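Local coordinates for protein endo-xylogalacturonan hydrolase A (PDB 4C2L) that hydrolyses the xylose-substituted galacturonan backbone of xylogalacturonan, a component of the hairy regions of pectin, as a secreted family 28 glycoside hydrolase, at residues 170-175 and 190-194; 228-234 and 257-263; 291-297 and 330-336. All coordinates share one frame; numbering follows the deposited sequence.

Interaction 1 (170-175 and 190-194); sequences FSNLKM and GFDIG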
loop_
_atom_site.group_PDB
_atom_site.type_symbol
_atom_site.label_atom_id
_atom_site.label_comp_id
_atom_site.label_asym_id
_atom_site.label_seq_id
_atom_site.Cartn_x
_atom_site.Cartn_y
_atom_site.Cartn_z
ATOM N N PHE A 170 7.077 -8.068 -5.650
ATOM C CA PHE A 170 7.756 -7.545 -4.463
ATOM C C PHE A 170 7.925 -8.733 -3.535
ATOM O O PHE A 170 6.937 -9.363 -3.164
ATOM C CB PHE A 170 6.895 -6.500 -3.744
ATOM C CG PHE A 170 6.596 -5.268 -4.562
ATOM C CD1 PHE A 170 5.468 -5.220 -5.378
ATOM C CD2 PHE A 170 7.412 -4.146 -4.486
ATOM C CE1 PHE A 170 5.161 -4.073 -6.116
ATOM C CE2 PHE A 170 7.125 -2.995 -5.231
ATOM C CZ PHE A 170 5.992 -2.962 -6.047
ATOM N N SER A 171 9.164 -9.048 -3.164
ATOM C CA SER A 171 9.406 -10.222 -2.309
ATOM C C SER A 171 10.406 -9.948 -1.198
ATOM O O SER A 171 11.403 -9.274 -1.426
ATOM C CB SER A 171 9.934 -11.378 -3.184
ATOM O OG SER A 171 10.195 -12.499 -2.383
ATOM N N ASN A 172 10.162 -10.498 -0.005
ATOM C CA ASN A 172 11.146 -10.432 1.074
ATOM C C ASN A 172 11.571 -8.995 1.383
ATOM O O ASN A 172 12.764 -8.678 1.404
ATOM C CB ASN A 172 12.379 -11.275 0.708
ATOM C CG ASN A 172 12.074 -12.755 0.701
ATOM O OD1 ASN A 172 11.366 -13.243 1.580
ATOM N ND2 ASN A 172 12.594 -13.467 -0.282
ATOM N N LEU A 173 10.591 -8.120 1.573
ATOM C CA LEU A 173 10.869 -6.725 1.879
ATOM C C LEU A 173 10.573 -6.426 3.342
ATOM O O LEU A 173 9.600 -6.946 3.917
ATOM C CB LEU A 173 10.034 -5.787 0.990
ATOM C CG LEU A 173 10.196 -5.854 -0.525
ATOM C CD1 LEU A 173 9.336 -4.776 -1.172
ATOM C CD2 LEU A 173 11.662 -5.662 -0.926
ATOM N N LYS A 174 11.426 -5.600 3.941
ATOM C CA LYS A 174 11.187 -5.083 5.281
ATOM C C LYS A 174 10.948 -3.585 5.153
ATOM O O LYS A 174 11.799 -2.868 4.656
ATOM C CB LYS A 174 12.380 -5.358 6.191
ATOM C CG LYS A 174 12.166 -4.890 7.623
ATOM C CD LYS A 174 12.936 -5.757 8.611
ATOM C CE LYS A 174 14.279 -5.129 8.958
ATOM N NZ LYS A 174 14.088 -3.981 9.887
ATOM N N MET A 175 9.773 -3.128 5.574
ATOM C CA MET A 175 9.394 -1.738 5.348
ATOM C C MET A 175 8.982 -1.125 6.662
ATOM O O MET A 175 8.129 -1.656 7.368
ATOM C CB MET A 175 8.249 -1.676 4.335
ATOM C CG MET A 175 8.667 -2.245 2.988
ATOM S SD MET A 175 7.271 -2.867 2.041
ATOM C CE MET A 175 6.247 -1.403 2.037
ATOM N N GLY A 190 2.052 1.044 2.405
ATOM C CA GLY A 190 3.064 0.098 1.954
ATOM C C GLY A 190 3.068 -0.070 0.438
ATOM O O GLY A 190 4.118 -0.008 -0.214
ATOM N N PHE A 191 1.897 -0.346 -0.124
ATOM C CA PHE A 191 1.781 -0.617 -1.559
ATOM C C PHE A 191 0.479 -0.027 -2.018
ATOM O O PHE A 191 -0.576 -0.398 -1.508
ATOM C CB PHE A 191 1.743 -2.136 -1.836
ATOM C CG PHE A 191 2.921 -2.868 -1.295
ATOM C CD1 PHE A 191 2.944 -3.285 0.032
ATOM C CD2 PHE A 191 4.028 -3.108 -2.100
ATOM C CE1 PHE A 191 4.046 -3.952 0.543
ATOM C CE2 PHE A 191 5.135 -3.781 -1.588
ATOM C CZ PHE A 191 5.140 -4.194 -0.264
ATOM N N ASP A 192 0.549 0.891 -2.983
ATOM C CA ASP A 192 -0.647 1.417 -3.614
ATOM C C ASP A 192 -0.645 0.807 -5.000
ATOM O O ASP A 192 0.172 1.205 -5.846
ATOM C CB ASP A 192 -0.571 2.942 -3.735
ATOM C CG ASP A 192 -0.988 3.668 -2.461
ATOM O OD1 ASP A 192 -1.365 3.034 -1.462
ATOM O OD2 ASP A 192 -0.939 4.902 -2.490
ATOM N N ILE A 193 -1.516 -0.175 -5.227
ATOM C CA ILE A 193 -1.507 -0.910 -6.493
ATOM C C ILE A 193 -2.666 -0.426 -7.341
ATOM O O ILE A 193 -3.820 -0.694 -7.021
ATOM C CB ILE A 193 -1.575 -2.447 -6.262
ATOM C CG1 ILE A 193 -0.459 -2.895 -5.288
ATOM C CG2 ILE A 193 -1.511 -3.196 -7.601
ATOM C CD1 ILE A 193 0.963 -2.595 -5.752
ATOM N N GLY A 194 -2.346 0.335 -8.389
ATOM C CA GLY A 194 -3.346 0.871 -9.296
ATOM C C GLY A 194 -3.349 0.106 -10.606
ATOM O O GLY A 194 -3.263 -1.131 -10.618
#
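Phe191 drives its ring edge into the face of Phe170 and meets the sulfur of Met175 with its outer end, so that this one phenylalanine contributes the largest share of the surface buried between 170-175 and 190-194. The two rings form a T-shaped pair, their centroids 5.1 Å apart and their planes at 72°. Phe191 CE2 does the touching: it stands 3.6 Å from Phe170 CG and lies over the rim of that ring rather than its middle. Both side chains leave their strands toward the core, CG anti to the carbonyl carbon.

The setting is the interior of the right-handed parallel beta-helix of family 28. Strand 168-176 bends at Asn172 from one face of the coil to another, while strand 191-196 belongs to a separate sheet, and the two segments lie within a single PbH1 repeat. Their side chains therefore meet across the core of the coil instead of along paired backbones, and large apolar residues suit this place because they can span the distance between the walls. Ile201 of strand 199-207 and Asn159 of strand 159-162 touch both phenylalanines, tying the pair to adjoining strands.

Met175 makes a Met-aromatic contact in which SD lies 4.3 Å from the centroid of the Phe191 ring, on a line 52° off the normal, its nearest ring atom being CZ at 3.4 Å. Its chain bends at chi3 (55°), carrying the terminal methyl CE past the ring to within 3.4 Å of Gly190 O, a carbonyl that accepts a hydrogen bond from Asn159. Leu173 CD1 comes to the edge of the same ring, 4.3 Å from Phe191 CZ.

Interaction 2 (228-234 and 257-263); sequences SCTGSHG and TMINSTK. With NAG (2-acetamido-2-deoxy-beta-D-glucopyranose), chain D; SO4 (sulfate ion), chain H.
Two successive coils of the parallel beta-helix meet here in a contact that includes His233, an active-site residue by similarity. Strands 228-230 and 257-259 run parallel, their axes at 7°, joined by Cys229 N to Thr257 O, Ile259 N to Cys229 O and Gly231 N to Ile259 O. On the face that both side chains share, Cys229 SG lies 3.4 Å from Met258 SD, and the twice-bent methionine chain carries CE toward Ser232 and Gly234; Cys229 is also disulfide-bonded to Cys212.

Beyond the strands, Ser232 OG shares a hydrogen bond of 2.9 Å with Ser261 OG and accepts one from Gly234 N, forming an ST turn. Thr262 N donates to Ser232 O. Lys263 bends at chi4 (-71°) to bring NZ 2.8 Å from His233 O, and Ser236 OG gives that amine a second partner. In the loop after strand 257-259, Asn260 ND2 carries an N-linked NAG, and its OD1 accepts a hydrogen bond from Asn293.

His233 ND1 donates to sulfate O4 over 3.2 Å, with Lys268 as another donor to the ion. The anion, probably from the crystallisation liquor, is consistent with a cleft suited to negatively charged galacturonate.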
loop_
_atom_site.group_PDB
_atom_site.type_symbol
_atom_site.label_atom_id
_atom_site.label_comp_id
_atom_site.label_asym_id
_atom_site.label_seq_id
_atom_site.Cartn_x
_atom_site.Cartn_y
_atom_site.Cartn_z
ATOM N N SER A 228 2.912 -9.126 7.032
ATOM C CA SER A 228 2.681 -8.643 8.375
ATOM C C SER A 228 2.630 -7.122 8.342
ATOM O O SER A 228 3.497 -6.484 7.742
ATOM C CB SER A 228 3.807 -9.110 9.302
ATOM O OG SER A 228 3.659 -8.497 10.562
ATOM N N CYS A 229 1.615 -6.556 8.982
ATOM C CA CYS A 229 1.409 -5.099 9.002
ATOM C C CYS A 229 1.151 -4.639 10.429
ATOM O O CYS A 229 0.255 -5.162 11.106
ATOM C CB CYS A 229 0.200 -4.699 8.145
ATOM S SG CYS A 229 0.043 -5.569 6.560
ATOM N N THR A 230 1.906 -3.640 10.874
ATOM C CA THR A 230 1.754 -3.109 12.228
ATOM C C THR A 230 1.472 -1.618 12.172
ATOM O O THR A 230 2.239 -0.871 11.574
ATOM C CB THR A 230 3.031 -3.353 13.066
ATOM O OG1 THR A 230 3.299 -4.755 13.134
ATOM C CG2 THR A 230 2.864 -2.825 14.464
ATOM N N GLY A 231 0.368 -1.198 12.775
ATOM C CA GLY A 231 0.014 0.211 12.836
ATOM C C GLY A 231 -0.653 0.728 11.577
ATOM O O GLY A 231 -0.857 1.933 11.431
ATOM N N SER A 232 -1.035 -0.193 10.693
ATOM C CA SER A 232 -1.567 0.176 9.385
ATOM C C SER A 232 -3.073 0.488 9.394
ATOM O O SER A 232 -3.727 0.426 10.431
ATOM C CB SER A 232 -1.229 -0.932 8.372
ATOM O OG SER A 232 -2.135 -2.017 8.480
ATOM N N HIS A 233 -3.607 0.851 8.234
ATOM C CA HIS A 233 -5.047 1.012 8.058
ATOM C C HIS A 233 -5.629 -0.178 7.327
ATOM O O HIS A 233 -6.754 -0.123 6.833
ATOM C CB HIS A 233 -5.329 2.303 7.316
ATOM C CG HIS A 233 -4.997 3.548 8.104
ATOM N ND1 HIS A 233 -5.255 4.790 7.633
ATOM C CD2 HIS A 233 -4.425 3.713 9.369
ATOM C CE1 HIS A 233 -4.866 5.703 8.545
ATOM N NE2 HIS A 233 -4.365 5.042 9.611
ATOM N N GLY A 234 -4.850 -1.254 7.241
ATOM C CA GLY A 234 -5.318 -2.548 6.730
ATOM C C GLY A 234 -5.020 -2.878 5.275
ATOM O O GLY A 234 -4.378 -2.097 4.573
ATOM N N THR A 257 -0.981 -11.014 8.765
ATOM C CA THR A 257 -0.984 -10.761 10.203
ATOM C C THR A 257 -1.076 -9.260 10.401
ATOM O O THR A 257 -0.136 -8.519 10.075
ATOM C CB THR A 257 0.284 -11.320 10.855
ATOM O OG1 THR A 257 0.353 -12.724 10.583
ATOM C CG2 THR A 257 0.271 -11.078 12.398
ATOM N N MET A 258 -2.223 -8.822 10.923
ATOM C CA MET A 258 -2.566 -7.422 11.052
ATOM C C MET A 258 -2.557 -7.054 12.533
ATOM O O MET A 258 -3.408 -7.511 13.313
ATOM C CB MET A 258 -3.951 -7.161 10.434
ATOM C CG MET A 258 -4.081 -7.634 8.983
ATOM S SD MET A 258 -2.813 -6.985 7.871
ATOM C CE MET A 258 -3.322 -5.286 7.797
ATOM N N ILE A 259 -1.576 -6.246 12.911
ATOM C CA ILE A 259 -1.313 -5.919 14.304
ATOM C C ILE A 259 -1.562 -4.429 14.524
ATOM O O ILE A 259 -1.035 -3.597 13.777
ATOM C CB ILE A 259 0.168 -6.234 14.648
ATOM C CG1 ILE A 259 0.485 -7.710 14.368
ATOM C CG2 ILE A 259 0.466 -5.843 16.089
ATOM C CD1 ILE A 259 1.965 -8.027 14.227
ATOM N N ASN A 260 -2.370 -4.082 15.528
ATOM C CA ASN A 260 -2.591 -2.679 15.877
ATOM C C ASN A 260 -3.004 -1.828 14.687
ATOM O O ASN A 260 -2.575 -0.681 14.561
ATOM C CB ASN A 260 -1.309 -2.072 16.469
ATOM C CG ASN A 260 -0.978 -2.622 17.832
ATOM O OD1 ASN A 260 -1.751 -3.380 18.413
ATOM N ND2 ASN A 260 0.190 -2.249 18.349
ATOM N N SER A 261 -3.826 -2.388 13.807
ATOM C CA SER A 261 -4.261 -1.676 12.619
ATOM C C SER A 261 -5.677 -1.111 12.840
ATOM O O SER A 261 -6.406 -1.574 13.730
ATOM C CB SER A 261 -4.160 -2.600 11.396
ATOM O OG SER A 261 -2.788 -2.947 11.138
ATOM N N THR A 262 -6.064 -0.100 12.075
ATOM C CA THR A 262 -7.411 0.456 12.273
ATOM C C THR A 262 -8.473 -0.530 11.788
ATOM O O THR A 262 -9.560 -0.605 12.349
ATOM C CB THR A 262 -7.606 1.820 11.580
ATOM O OG1 THR A 262 -7.289 1.692 10.193
ATOM C CG2 THR A 262 -6.728 2.911 12.226
ATOM N N LYS A 263 -8.159 -1.253 10.723
ATOM C CA LYS A 263 -8.954 -2.406 10.272
ATOM C C LYS A 263 -7.962 -3.409 9.730
ATOM O O LYS A 263 -6.904 -3.030 9.224
ATOM C CB LYS A 263 -10.001 -2.018 9.211
ATOM C CG LYS A 263 -9.415 -1.562 7.873
ATOM C CD LYS A 263 -10.495 -1.178 6.869
ATOM C CE LYS A 263 -9.910 -0.824 5.500
ATOM N NZ LYS A 263 -9.186 0.472 5.521
HETATM C C1 NAG D . 0.547 -2.708 19.665
HETATM C C2 NAG D . 2.039 -2.560 19.918
HETATM C C3 NAG D . 2.394 -2.806 21.387
HETATM C C4 NAG D . 1.511 -1.969 22.304
HETATM C C5 NAG D . 0.052 -2.272 21.957
HETATM C C6 NAG D . -0.924 -1.509 22.846
HETATM C C7 NAG D . 3.695 -3.311 18.291
HETATM C C8 NAG D . 4.259 -4.533 17.633
HETATM N N2 NAG D . 2.726 -3.570 19.153
HETATM O O3 NAG D . 3.759 -2.500 21.573
HETATM O O4 NAG D . 1.774 -2.280 23.662
HETATM O O5 NAG D . -0.182 -1.927 20.591
HETATM O O6 NAG D . -0.710 -0.129 22.666
HETATM O O7 NAG D . 4.111 -2.174 18.043
HETATM S S SO4 H . -8.600 5.776 6.203
HETATM O O1 SO4 H . -8.780 6.774 7.281
HETATM O O2 SO4 H . -9.719 5.884 5.246
HETATM O O3 SO4 H . -8.613 4.433 6.821
HETATM O O4 SO4 H . -7.306 5.971 5.500
#

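Interaction 3 (291-297 and 330-336); sequences VDNSDYA and GTTSDKY
This is a contact between neighbouring coils at a corner of the parallel beta-helix, where a short parallel pairing gives way to turns held by side chains and water. Segment 291-297 belongs to the fourth PbH1 repeat and 330-336 to the fifth. Thr331 N donates to Val291 O, and Thr331 O receives Asn293 N. After the corner Ser333 N reaches Ser294 O. Glycine suits position 330 because at its backbone angles a beta carbon would run into Val291 O.

Ser333 is the polar centre of the turn. With OG set between the backbone N and the carbonyl carbon (chi1 75°), it donates to Asp295 OD1 over 2.7 Å on the anti lone pair and accepts from Lys335 N, closing an ST turn. Its small hydroxyl can thus hold both its own loop and the neighbouring coil. Asp295 OD2 and Lys335 NZ, 4.3 Å apart, fall short of a salt bridge and are joined through a water. Two further waters link Asn293 OD1 to Asp334 N and Thr332 O, while the ND2 of this asparagine serves the preceding coil.

Apolar and aromatic packing completes the contact. The buried Thr332 presents its CG2 methyl to Val291 CG1 and the Ala297 backbone N, with Ser294 O close to its CB. The Tyr296 and Tyr336 rings form an offset stack, planes at 7° and centroids 4.2 Å apart, although their side chains arrive about at right angles. Tyr296 OH lies over the centre of the Tyr336 ring and is hydrogen-bonded to Asn342 ND2. Lys335 CG lies over the centre of the opposite face of Tyr336, 3.9 Å above the plane.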
loop_
_atom_site.group_PDB
_atom_site.type_symbol
_atom_site.label_atom_id
_atom_site.label_comp_id
_atom_site.label_asym_id
_atom_site.label_seq_id
_atom_site.Cartn_x
_atom_site.Cartn_y
_atom_site.Cartn_z
ATOM N N VAL A 291 -5.879 -11.312 13.311
ATOM C CA VAL A 291 -6.174 -9.997 13.834
ATOM C C VAL A 291 -5.564 -9.935 15.244
ATOM O O VAL A 291 -5.881 -10.759 16.117
ATOM C CB VAL A 291 -7.704 -9.743 13.866
ATOM C CG1 VAL A 291 -8.023 -8.342 14.368
ATOM C CG2 VAL A 291 -8.302 -9.977 12.474
ATOM N N ASP A 292 -4.668 -8.977 15.447
ATOM C CA ASP A 292 -4.023 -8.788 16.743
ATOM C C ASP A 292 -4.194 -7.347 17.171
ATOM O O ASP A 292 -3.418 -6.472 16.779
ATOM C CB ASP A 292 -2.545 -9.184 16.647
ATOM C CG ASP A 292 -1.766 -8.921 17.935
ATOM O OD1 ASP A 292 -2.361 -8.464 18.939
ATOM O OD2 ASP A 292 -0.535 -9.149 17.913
ATOM N N ASN A 293 -5.235 -7.092 17.961
ATOM C CA ASN A 293 -5.484 -5.770 18.515
ATOM C C ASN A 293 -5.783 -4.710 17.438
ATOM O O ASN A 293 -5.505 -3.532 17.621
ATOM C CB ASN A 293 -4.298 -5.328 19.411
ATOM C CG ASN A 293 -4.668 -4.200 20.342
ATOM O OD1 ASN A 293 -5.724 -4.227 20.966
ATOM N ND2 ASN A 293 -3.802 -3.190 20.441
ATOM N N SER A 294 -6.363 -5.136 16.316
ATOM C CA SER A 294 -6.842 -4.193 15.301
ATOM C C SER A 294 -8.258 -3.733 15.645
ATOM O O SER A 294 -9.003 -4.472 16.287
ATOM C CB SER A 294 -6.778 -4.840 13.926
ATOM O OG SER A 294 -5.416 -5.048 13.569
ATOM N N ASP A 295 -8.640 -2.523 15.252
ATOM C CA ASP A 295 -9.924 -1.979 15.726
ATOM C C ASP A 295 -11.150 -2.701 15.154
ATOM O O ASP A 295 -12.120 -2.949 15.871
ATOM C CB ASP A 295 -10.016 -0.470 15.510
ATOM C CG ASP A 295 -8.886 0.290 16.196
ATOM O OD1 ASP A 295 -8.440 -0.132 17.288
ATOM O OD2 ASP A 295 -8.444 1.308 15.626
ATOM N N TYR A 296 -11.107 -3.021 13.868
ATOM C CA TYR A 296 -12.095 -3.893 13.241
ATOM C C TYR A 296 -11.356 -4.999 12.523
ATOM O O TYR A 296 -10.260 -4.786 11.987
ATOM C CB TYR A 296 -12.911 -3.136 12.187
ATOM C CG TYR A 296 -13.934 -2.141 12.676
ATOM C CD1 TYR A 296 -14.875 -2.480 13.653
ATOM C CD2 TYR A 296 -14.015 -0.877 12.093
ATOM C CE1 TYR A 296 -15.830 -1.561 14.067
ATOM C CE2 TYR A 296 -14.969 0.043 12.495
ATOM C CZ TYR A 296 -15.875 -0.312 13.479
ATOM O OH TYR A 296 -16.818 0.611 13.876
ATOM N N ALA A 297 -11.968 -6.175 12.465
ATOM C CA ALA A 297 -11.454 -7.258 11.665
ATOM C C ALA A 297 -11.754 -6.982 10.192
ATOM O O ALA A 297 -10.934 -7.256 9.320
ATOM C CB ALA A 297 -12.087 -8.573 12.090
ATOM N N GLY A 330 -8.350 -14.215 15.856
ATOM C CA GLY A 330 -7.707 -13.254 16.723
ATOM C C GLY A 330 -8.673 -12.399 17.504
ATOM O O GLY A 330 -9.856 -12.733 17.640
ATOM N N THR A 331 -8.152 -11.288 18.012
ATOM C CA THR A 331 -8.850 -10.440 18.955
ATOM C C THR A 331 -8.694 -9.005 18.503
ATOM O O THR A 331 -7.580 -8.563 18.196
ATOM C CB THR A 331 -8.244 -10.590 20.377
ATOM O OG1 THR A 331 -8.095 -11.984 20.682
ATOM C CG2 THR A 331 -9.129 -9.952 21.426
ATOM N N THR A 332 -9.807 -8.279 18.474
ATOM C CA THR A 332 -9.783 -6.857 18.171
ATOM C C THR A 332 -9.342 -6.049 19.396
ATOM O O THR A 332 -9.150 -6.598 20.481
ATOM C CB THR A 332 -11.147 -6.342 17.674
ATOM O OG1 THR A 332 -12.179 -6.717 18.601
ATOM C CG2 THR A 332 -11.477 -6.908 16.279
ATOM N N SER A 333 -9.188 -4.746 19.202
ATOM C CA SER A 333 -8.861 -3.819 20.271
ATOM C C SER A 333 -10.086 -3.511 21.136
ATOM O O SER A 333 -11.202 -3.930 20.821
ATOM C CB SER A 333 -8.346 -2.514 19.669
ATOM O OG SER A 333 -9.420 -1.767 19.130
ATOM N N ASP A 334 -9.864 -2.743 22.203
ATOM C CA ASP A 334 -10.935 -2.235 23.067
ATOM C C ASP A 334 -11.830 -1.225 22.373
ATOM O O ASP A 334 -12.945 -0.982 22.819
ATOM C CB ASP A 334 -10.341 -1.523 24.293
ATOM C CG ASP A 334 -9.617 -2.457 25.223
ATOM O OD1 ASP A 334 -10.010 -3.641 25.335
ATOM O OD2 ASP A 334 -8.647 -1.996 25.865
ATOM N N LYS A 335 -11.343 -0.622 21.290
ATOM C CA LYS A 335 -11.945 0.598 20.785
ATOM C C LYS A 335 -13.439 0.477 20.472
ATOM O O LYS A 335 -14.226 1.327 20.883
ATOM C CB LYS A 335 -11.209 1.105 19.548
ATOM C CG LYS A 335 -11.777 2.414 19.042
ATOM C CD LYS A 335 -10.963 2.970 17.894
ATOM C CE LYS A 335 -11.482 4.346 17.521
ATOM N NZ LYS A 335 -10.661 4.893 16.412
ATOM N N TYR A 336 -13.811 -0.555 19.721
ATOM C CA TYR A 336 -15.207 -0.707 19.285
ATOM C C TYR A 336 -15.935 -1.865 19.960
ATOM O O TYR A 336 -17.111 -2.115 19.674
ATOM C CB TYR A 336 -15.283 -0.864 17.765
ATOM C CG TYR A 336 -14.797 0.342 17.002
ATOM C CD1 TYR A 336 -15.425 1.581 17.140
ATOM C CD2 TYR A 336 -13.713 0.241 16.127
ATOM C CE1 TYR A 336 -14.983 2.692 16.426
ATOM C CE2 TYR A 336 -13.269 1.344 15.410
ATOM C CZ TYR A 336 -13.900 2.560 15.562
ATOM O OH TYR A 336 -13.452 3.649 14.848
HETATM O O HOH W 1 -7.055 -2.633 22.939
HETATM O O HOH W 2 -6.825 -6.948 21.715
HETATM O O HOH W 3 -12.293 -2.515 18.502
HETATM O O HOH W 4 -9.918 3.093 14.279
#

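Overall arrangement
The three contacts follow one another along the chain and along the beta-helix. Interaction 1 packs side chains inside a coil; interactions 2 and 3 join neighbouring coils near their turns. Centres of interactions 1 and 2 lie about 14 Å apart, those of 1 and 3 about 24 Å. Interactions 2 and 3, about 10 Å between centres, are continuous: Asp292 N and Asp295 N probably donate to Met258 O and Ser261 O, respectively. The presumed active site overlaps interaction 2, which contains His233, its side chain about 4 Å from that of Asp210, the proton donor by similarity. Gly190 is about 8 Å from the Asp210 side chain, and the Asp295 side chain about 8 Å from that of His233.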